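Local coordinates for protein S-adenosylmethionine decarboxylase proenzyme (Aquifex aeolicus, PDB 2III) that probably decarboxylates S-adenosylmethionine to give the propylamine donor for spermidine synthesis, as a self-cleaving, pyruvoyl-dependent enzyme, at residues Q51-T56 with W71-L76; V79-C84 with S88-A93; L7-D12 with R92-I97. All coordinates share one frame; numbering follows the deposited sequence.

Interaction 1 (Q51-T56 with W71-L76); sequences QPHGAT and WPEHGL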
# COMPACT_ATOMS: atom_id res chain seq x y z
N GLN A 51 -19.53 -1.60 6.45
CA GLN A 51 -20.98 -1.58 6.32
C GLN A 51 -21.33 -0.40 5.43
O GLN A 51 -20.66 0.64 5.49
CB GLN A 51 -21.63 -1.44 7.70
CG GLN A 51 -21.35 -2.61 8.62
CD GLN A 51 -21.82 -3.95 8.06
OE1 GLN A 51 -21.38 -5.01 8.49
NE2 GLN A 51 -22.73 -3.90 7.09
N PRO A 52 -22.38 -0.53 4.60
CA PRO A 52 -23.26 -1.69 4.44
C PRO A 52 -22.62 -2.73 3.53
O PRO A 52 -23.21 -3.76 3.24
CB PRO A 52 -24.49 -1.08 3.80
CG PRO A 52 -23.86 -0.12 2.83
CD PRO A 52 -22.77 0.54 3.67
N HIS A 53 -21.41 -2.43 3.08
CA HIS A 53 -20.67 -3.32 2.20
C HIS A 53 -19.30 -2.74 1.86
O HIS A 53 -18.98 -1.61 2.25
CB HIS A 53 -21.46 -3.58 0.91
CG HIS A 53 -22.01 -2.34 0.27
ND1 HIS A 53 -21.25 -1.23 0.01
CD2 HIS A 53 -23.25 -2.06 -0.19
CE1 HIS A 53 -21.99 -0.31 -0.59
NE2 HIS A 53 -23.21 -0.80 -0.73
N GLY A 54 -18.50 -3.51 1.15
CA GLY A 54 -17.17 -3.04 0.79
C GLY A 54 -16.20 -3.61 1.79
O GLY A 54 -16.56 -3.86 2.93
N ALA A 55 -14.95 -3.79 1.37
CA ALA A 55 -13.94 -4.37 2.25
C ALA A 55 -12.51 -3.97 1.93
O ALA A 55 -12.20 -3.50 0.84
CB ALA A 55 -14.06 -5.91 2.22
N THR A 56 -11.64 -4.16 2.91
CA THR A 56 -10.22 -3.89 2.77
C THR A 56 -9.50 -5.22 2.93
O THR A 56 -9.94 -6.09 3.70
CB THR A 56 -9.70 -2.92 3.84
OG1 THR A 56 -10.20 -1.60 3.56
CG2 THR A 56 -8.18 -2.89 3.84
N TRP A 71 -15.50 -0.26 -3.09
CA TRP A 71 -16.72 0.53 -2.96
C TRP A 71 -17.72 -0.04 -3.95
O TRP A 71 -17.76 0.37 -5.11
CB TRP A 71 -16.44 1.99 -3.33
CG TRP A 71 -15.59 2.73 -2.34
CD1 TRP A 71 -16.02 3.53 -1.33
CD2 TRP A 71 -14.16 2.72 -2.27
NE1 TRP A 71 -14.94 4.03 -0.63
CE2 TRP A 71 -13.79 3.55 -1.19
CE3 TRP A 71 -13.15 2.10 -3.03
CZ2 TRP A 71 -12.45 3.78 -0.83
CZ3 TRP A 71 -11.81 2.33 -2.68
CH2 TRP A 71 -11.48 3.16 -1.58
N PRO A 72 -18.52 -1.02 -3.51
CA PRO A 72 -19.52 -1.64 -4.37
C PRO A 72 -20.43 -0.62 -5.07
O PRO A 72 -20.71 -0.75 -6.26
CB PRO A 72 -20.29 -2.52 -3.39
CG PRO A 72 -19.20 -3.00 -2.48
CD PRO A 72 -18.41 -1.73 -2.22
N GLU A 73 -20.88 0.40 -4.33
CA GLU A 73 -21.79 1.40 -4.90
C GLU A 73 -21.19 2.15 -6.09
O GLU A 73 -21.93 2.74 -6.87
CB GLU A 73 -22.23 2.42 -3.84
CG GLU A 73 -21.13 3.39 -3.41
CD GLU A 73 -20.31 2.89 -2.23
OE1 GLU A 73 -19.96 1.68 -2.21
OE2 GLU A 73 -20.00 3.70 -1.33
N HIS A 74 -19.86 2.13 -6.20
CA HIS A 74 -19.17 2.82 -7.30
C HIS A 74 -18.53 1.85 -8.28
O HIS A 74 -17.85 2.28 -9.22
CB HIS A 74 -18.10 3.75 -6.74
CG HIS A 74 -18.64 4.93 -5.99
ND1 HIS A 74 -18.38 5.15 -4.65
CD2 HIS A 74 -19.43 5.95 -6.39
CE1 HIS A 74 -19.00 6.25 -4.26
NE2 HIS A 74 -19.64 6.75 -5.30
N GLY A 75 -18.75 0.56 -8.08
CA GLY A 75 -18.15 -0.43 -8.97
C GLY A 75 -16.65 -0.21 -9.01
O GLY A 75 -15.99 -0.43 -10.03
N LEU A 76 -16.11 0.22 -7.88
CA LEU A 76 -14.70 0.54 -7.79
C LEU A 76 -13.88 -0.24 -6.78
O LEU A 76 -14.33 -0.53 -5.66
CB LEU A 76 -14.54 2.03 -7.48
CG LEU A 76 -13.13 2.50 -7.09
CD1 LEU A 76 -12.26 2.53 -8.32
CD2 LEU A 76 -13.20 3.87 -6.43
O HOH W 1 -19.28 0.67 0.48
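Pro72 sets its CB over one face of the His53 imidazole where the loop leading into strand 55-61 meets the 65-71/76-84 hairpin turn, at one end of the sheet of a two-layer alpha/beta sandwich. The contact is a CH-pi interaction: Pro72 CB stands 3.9 Å from the centroid of the His53 ring, 17° off its normal. Pro52 CG lies over the centre of the opposite face, so the imidazole is held between two prolines. With CG between the backbone N and carbonyl carbon (chi1 47°), the ring is swung toward Pro72. At its edge His53 CE1 meets Glu73 OE1 at 3.3 Å, ring and carboxylate planes 56° apart. One water joins the three polar groups: it lies 2.8 Å from His53 ND1, donates to His53 O at 2.9 Å, and donates to Glu73 OE1 at 3.0 Å. Next along the chain, Gly54 CA packs 3.5 Å from Pro72 CD, with no side chain between them, and the residue has positive phi. Gly54 also bonds through its backbone to Asp22, a magnesium ligand with Asp19 and Asp26, and Pro72 packs on the same Asp22. The turn carrying Pro72 and Glu73 is shaped by a G1 beta bulge, in which Gly75 and Leu76 both face Trp71. There Trp71 O accepts from His74 N and Leu76 N, which approach from opposite faces of its carbonyl plane.

Interaction 2 (V79-C84 with S88-A93); sequences VDVYTC and SKAYRA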
# COMPACT_ATOMS: atom_id res chain seq x y z
N VAL A 79 -6.42 -1.16 -6.12
CA VAL A 79 -5.45 -2.22 -5.88
C VAL A 79 -3.97 -1.84 -5.88
O VAL A 79 -3.54 -0.99 -6.66
CB VAL A 79 -5.63 -3.33 -6.94
CG1 VAL A 79 -4.81 -4.55 -6.55
CG2 VAL A 79 -7.12 -3.68 -7.09
N ASP A 80 -3.20 -2.48 -5.01
CA ASP A 80 -1.76 -2.24 -4.94
C ASP A 80 -1.03 -3.57 -4.91
O ASP A 80 -1.34 -4.45 -4.09
CB ASP A 80 -1.38 -1.47 -3.67
CG ASP A 80 -1.73 -0.00 -3.73
OD1 ASP A 80 -0.81 0.83 -3.56
OD2 ASP A 80 -2.92 0.33 -3.94
N VAL A 81 -0.06 -3.73 -5.81
CA VAL A 81 0.75 -4.94 -5.82
C VAL A 81 2.19 -4.46 -5.78
O VAL A 81 2.72 -3.96 -6.77
CB VAL A 81 0.52 -5.81 -7.06
CG1 VAL A 81 1.50 -6.99 -7.06
CG2 VAL A 81 -0.90 -6.35 -7.05
N TYR A 82 2.81 -4.60 -4.62
CA TYR A 82 4.18 -4.16 -4.37
C TYR A 82 5.03 -5.36 -3.93
O TYR A 82 4.85 -5.88 -2.83
CB TYR A 82 4.13 -3.10 -3.26
CG TYR A 82 5.44 -2.44 -2.86
CD1 TYR A 82 5.46 -1.45 -1.88
CD2 TYR A 82 6.66 -2.80 -3.46
CE1 TYR A 82 6.64 -0.83 -1.49
CE2 TYR A 82 7.86 -2.19 -3.07
CZ TYR A 82 7.84 -1.20 -2.09
OH TYR A 82 9.01 -0.60 -1.68
N THR A 83 5.96 -5.80 -4.79
CA THR A 83 6.85 -6.92 -4.48
C THR A 83 8.31 -6.48 -4.58
O THR A 83 8.63 -5.47 -5.22
CB THR A 83 6.66 -8.09 -5.47
OG1 THR A 83 7.08 -7.68 -6.77
CG2 THR A 83 5.21 -8.51 -5.53
N CYS A 84 9.20 -7.25 -3.97
CA CYS A 84 10.63 -6.94 -3.99
C CYS A 84 11.43 -8.04 -4.68
O CYS A 84 11.32 -9.21 -4.31
CB CYS A 84 11.16 -6.76 -2.56
SG CYS A 84 10.29 -5.52 -1.60
N SER A 88 8.13 -9.84 -12.35
CA SER A 88 7.13 -10.64 -13.05
C SER A 88 6.03 -11.14 -12.13
O SER A 88 4.91 -11.39 -12.57
CB SER A 88 7.80 -11.82 -13.78
OG SER A 88 8.23 -12.82 -12.88
N LYS A 89 6.35 -11.30 -10.85
CA LYS A 89 5.35 -11.76 -9.89
C LYS A 89 4.35 -10.64 -9.61
O LYS A 89 3.15 -10.88 -9.50
CB LYS A 89 6.01 -12.22 -8.59
CG LYS A 89 6.87 -13.47 -8.78
CD LYS A 89 7.21 -14.17 -7.48
CE LYS A 89 7.86 -15.53 -7.76
NZ LYS A 89 7.98 -16.36 -6.53
N ALA A 90 4.84 -9.40 -9.51
CA ALA A 90 3.95 -8.27 -9.28
C ALA A 90 2.98 -8.19 -10.46
O ALA A 90 1.77 -8.03 -10.28
CB ALA A 90 4.74 -6.98 -9.16
N TYR A 91 3.51 -8.30 -11.67
CA TYR A 91 2.68 -8.21 -12.85
C TYR A 91 1.66 -9.34 -12.92
O TYR A 91 0.49 -9.11 -13.23
CB TYR A 91 3.53 -8.20 -14.12
CG TYR A 91 4.26 -6.89 -14.34
CD1 TYR A 91 5.58 -6.73 -13.93
CD2 TYR A 91 3.63 -5.82 -14.97
CE1 TYR A 91 6.26 -5.54 -14.16
CE2 TYR A 91 4.30 -4.62 -15.19
CZ TYR A 91 5.61 -4.49 -14.78
OH TYR A 91 6.28 -3.30 -15.02
N ARG A 92 2.08 -10.56 -12.61
CA ARG A 92 1.17 -11.70 -12.63
C ARG A 92 0.04 -11.51 -11.61
O ARG A 92 -1.13 -11.76 -11.90
CB ARG A 92 1.94 -12.99 -12.33
CG ARG A 92 2.94 -13.38 -13.42
CD ARG A 92 3.67 -14.66 -13.07
NE ARG A 92 2.77 -15.80 -12.94
CZ ARG A 92 2.03 -16.29 -13.94
NH1 ARG A 92 1.24 -17.34 -13.73
NH2 ARG A 92 2.07 -15.72 -15.14
N ALA A 93 0.40 -11.04 -10.41
CA ALA A 93 -0.59 -10.82 -9.37
C ALA A 93 -1.63 -9.81 -9.82
O ALA A 93 -2.83 -10.01 -9.61
CB ALA A 93 0.08 -10.35 -8.09
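This is buried apolar packing of a helix on a beta-sheet, between strand 76-84 and helix 87-101, which follows it after a short turn and runs back along the strand. The segment axes run nearly antiparallel, at 160°, and approach to 7.8 Å. Such closeness suits the small residues on the helix: Ala90 and Ala93, one turn apart, both direct their methyls at the strand. Val81 makes the larger part of the contact from the strand. Its CG1, anti to the backbone N and beside the carbonyl carbon (chi1 175°), touches Ala93 CB at 3.8 Å and Ala90 CB at 3.9 Å. The same methyl also lies against the helix backbone, with Val81 CG1 3.4 Å from Ala90 O. Two residues on, Thr83 turns both branches to the helix: OG1 reaches Ala90 CB at 3.4 Å, and Thr83 CG2 rests 4.0 Å from Ala90 CA. That hydroxyl has a weak hydrogen bond to Asp86 O, in the turn between the two segments. Alternation along the strand points Tyr82 to the other face of the sheet, where its OH bonds to Thr78 OG1 of the second subunit and its ring meets His69 of that subunit edge-to-face. Cys84, the probable catalytic proton donor, ends the segment and packs on Ser64. Apart from the Thr83 hydroxyl, methyls and backbone atoms make the contact between 79-84 and 88-93; with no directional bond between the segments, it rests on shape fit and buried apolar surface.

Interaction 3 (L7-D12 with R92-I97); sequences LHILAD and RAMDYI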
# COMPACT_ATOMS: atom_id res chain seq x y z
N LEU A 7 9.06 -3.32 -7.16
CA LEU A 7 8.19 -2.80 -8.19
C LEU A 7 6.80 -2.70 -7.57
O LEU A 7 6.29 -3.65 -6.98
CB LEU A 7 8.15 -3.75 -9.39
CG LEU A 7 7.54 -3.14 -10.65
CD1 LEU A 7 8.50 -2.13 -11.25
CD2 LEU A 7 7.26 -4.23 -11.63
N HIS A 8 6.19 -1.53 -7.72
CA HIS A 8 4.89 -1.26 -7.13
C HIS A 8 3.90 -0.86 -8.22
O HIS A 8 4.08 0.14 -8.91
CB HIS A 8 5.05 -0.14 -6.09
CG HIS A 8 3.80 0.20 -5.34
ND1 HIS A 8 3.81 1.06 -4.26
CD2 HIS A 8 2.51 -0.18 -5.51
CE1 HIS A 8 2.57 1.20 -3.80
NE2 HIS A 8 1.77 0.46 -4.55
N ILE A 9 2.86 -1.67 -8.37
CA ILE A 9 1.82 -1.41 -9.34
C ILE A 9 0.54 -1.03 -8.60
O ILE A 9 0.12 -1.73 -7.67
CB ILE A 9 1.48 -2.66 -10.18
CG1 ILE A 9 2.74 -3.26 -10.78
CG2 ILE A 9 0.50 -2.28 -11.29
CD1 ILE A 9 2.50 -4.64 -11.40
N LEU A 10 -0.07 0.08 -8.98
CA LEU A 10 -1.32 0.46 -8.36
C LEU A 10 -2.31 0.73 -9.48
O LEU A 10 -1.95 1.26 -10.53
CB LEU A 10 -1.16 1.69 -7.46
CG LEU A 10 -0.21 2.84 -7.78
CD1 LEU A 10 -0.40 3.95 -6.76
CD2 LEU A 10 1.23 2.37 -7.75
N ALA A 11 -3.55 0.32 -9.28
CA ALA A 11 -4.58 0.51 -10.29
C ALA A 11 -5.92 0.80 -9.66
O ALA A 11 -6.25 0.27 -8.60
CB ALA A 11 -4.68 -0.73 -11.15
N ASP A 12 -6.69 1.66 -10.31
CA ASP A 12 -8.03 1.96 -9.85
C ASP A 12 -8.91 1.29 -10.90
O ASP A 12 -8.85 1.62 -12.08
CB ASP A 12 -8.26 3.48 -9.81
CG ASP A 12 -7.28 4.19 -8.88
OD1 ASP A 12 -6.70 3.53 -7.99
OD2 ASP A 12 -7.10 5.41 -9.05
N ARG A 92 2.08 -10.56 -12.61
CA ARG A 92 1.17 -11.70 -12.63
C ARG A 92 0.04 -11.51 -11.61
O ARG A 92 -1.13 -11.76 -11.90
CB ARG A 92 1.94 -12.99 -12.33
CG ARG A 92 2.94 -13.38 -13.42
CD ARG A 92 3.67 -14.66 -13.07
NE ARG A 92 2.77 -15.80 -12.94
CZ ARG A 92 2.03 -16.29 -13.94
NH1 ARG A 92 1.24 -17.34 -13.73
NH2 ARG A 92 2.07 -15.72 -15.14
N ALA A 93 0.40 -11.04 -10.41
CA ALA A 93 -0.59 -10.82 -9.37
C ALA A 93 -1.63 -9.81 -9.82
O ALA A 93 -2.83 -10.01 -9.61
CB ALA A 93 0.08 -10.35 -8.09
N MSE A 94 -1.18 -8.72 -10.43
CA MSE A 94 -2.10 -7.69 -10.90
C MSE A 94 -2.92 -8.17 -12.09
O MSE A 94 -4.10 -7.82 -12.20
CB MSE A 94 -1.35 -6.40 -11.27
CG MSE A 94 -2.27 -5.23 -11.64
SE MSE A 94 -3.48 -4.71 -10.18
CE MSE A 94 -2.26 -3.57 -9.17
N ASP A 95 -2.33 -8.97 -12.97
CA ASP A 95 -3.06 -9.49 -14.13
C ASP A 95 -4.18 -10.40 -13.65
O ASP A 95 -5.30 -10.38 -14.18
CB ASP A 95 -2.14 -10.31 -15.06
CG ASP A 95 -1.10 -9.46 -15.76
OD1 ASP A 95 -1.30 -8.23 -15.87
OD2 ASP A 95 -0.08 -10.02 -16.23
N TYR A 96 -3.88 -11.20 -12.63
CA TYR A 96 -4.86 -12.11 -12.06
C TYR A 96 -6.01 -11.31 -11.46
O TYR A 96 -7.17 -11.51 -11.83
CB TYR A 96 -4.21 -12.99 -10.97
CG TYR A 96 -5.20 -13.94 -10.33
CD1 TYR A 96 -5.58 -15.12 -10.96
CD2 TYR A 96 -5.79 -13.63 -9.11
CE1 TYR A 96 -6.53 -15.98 -10.40
CE2 TYR A 96 -6.74 -14.47 -8.54
CZ TYR A 96 -7.10 -15.64 -9.18
OH TYR A 96 -8.04 -16.47 -8.61
N ILE A 97 -5.69 -10.42 -10.53
CA ILE A 97 -6.71 -9.60 -9.88
C ILE A 97 -7.60 -8.89 -10.91
O ILE A 97 -8.83 -8.92 -10.80
CB ILE A 97 -6.04 -8.56 -8.93
CG1 ILE A 97 -5.46 -9.29 -7.72
CG2 ILE A 97 -7.06 -7.50 -8.51
CD1 ILE A 97 -4.63 -8.43 -6.79
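The His8 imidazole lies on the opposite face of the sheet from the Ile9 and Met94 side chains, which meet across the contact. Leu10 CD2 sits 3.5 Å above one face of the His8 ring, offset toward the rim. Tyr82 stacks on the ring as well, and both nitrogens of the His8 ring are bonded, NE2 to Asp80 OD1 and ND1 to Arg113 NH1. On the other face of this antiparallel sheet, helix 87-101 forms part of the second layer of the alpha/beta sandwich and runs nearly parallel to strand 3-14, the segment axes 16° apart. At 9.8 Å the axes are bridged by one long side chain, that of Met94, a selenomethionine. Met94 CG starts anti to its own backbone N (chi1 -175°), and bends at the next two torsions bring the terminal methyl onto the strand. There Met94 CE packs on Ile9 CG2 at 3.7 Å, and 4.2 Å from Ala11 CB, so the methyl rests over two side chains pointing to one face of the strand. Val79 and Val81 of the adjoining strand also touch Met94. The shortest approach is Met94 CE to the carbonyl oxygen Ile9 O, 3.4 Å.

In the fold
Interactions 2 and 3 form one helix-sheet interface, their centres 5 Å apart: they share Arg92 and Ala93, and Val81 N lies 2.7 Å from Ile9 O in a probable hydrogen bond between neighbouring strands. Interaction 1, nested inside the loop closed by interaction 3, lies 23 Å from interaction 2 and 19 Å from interaction 3, centre to centre. The Pro72 side chain is about 8 Å from the magnesium ion, and Gly54 about 8 Å from the side chain of His69, the predicted processing residue. Thr83 is about 6 Å, side chain to side chain, from Ser64, the predicted pyruvoyl precursor. Trp71, in segment 71-76, packs on Cys84 of the second subunit, the predicted proton donor.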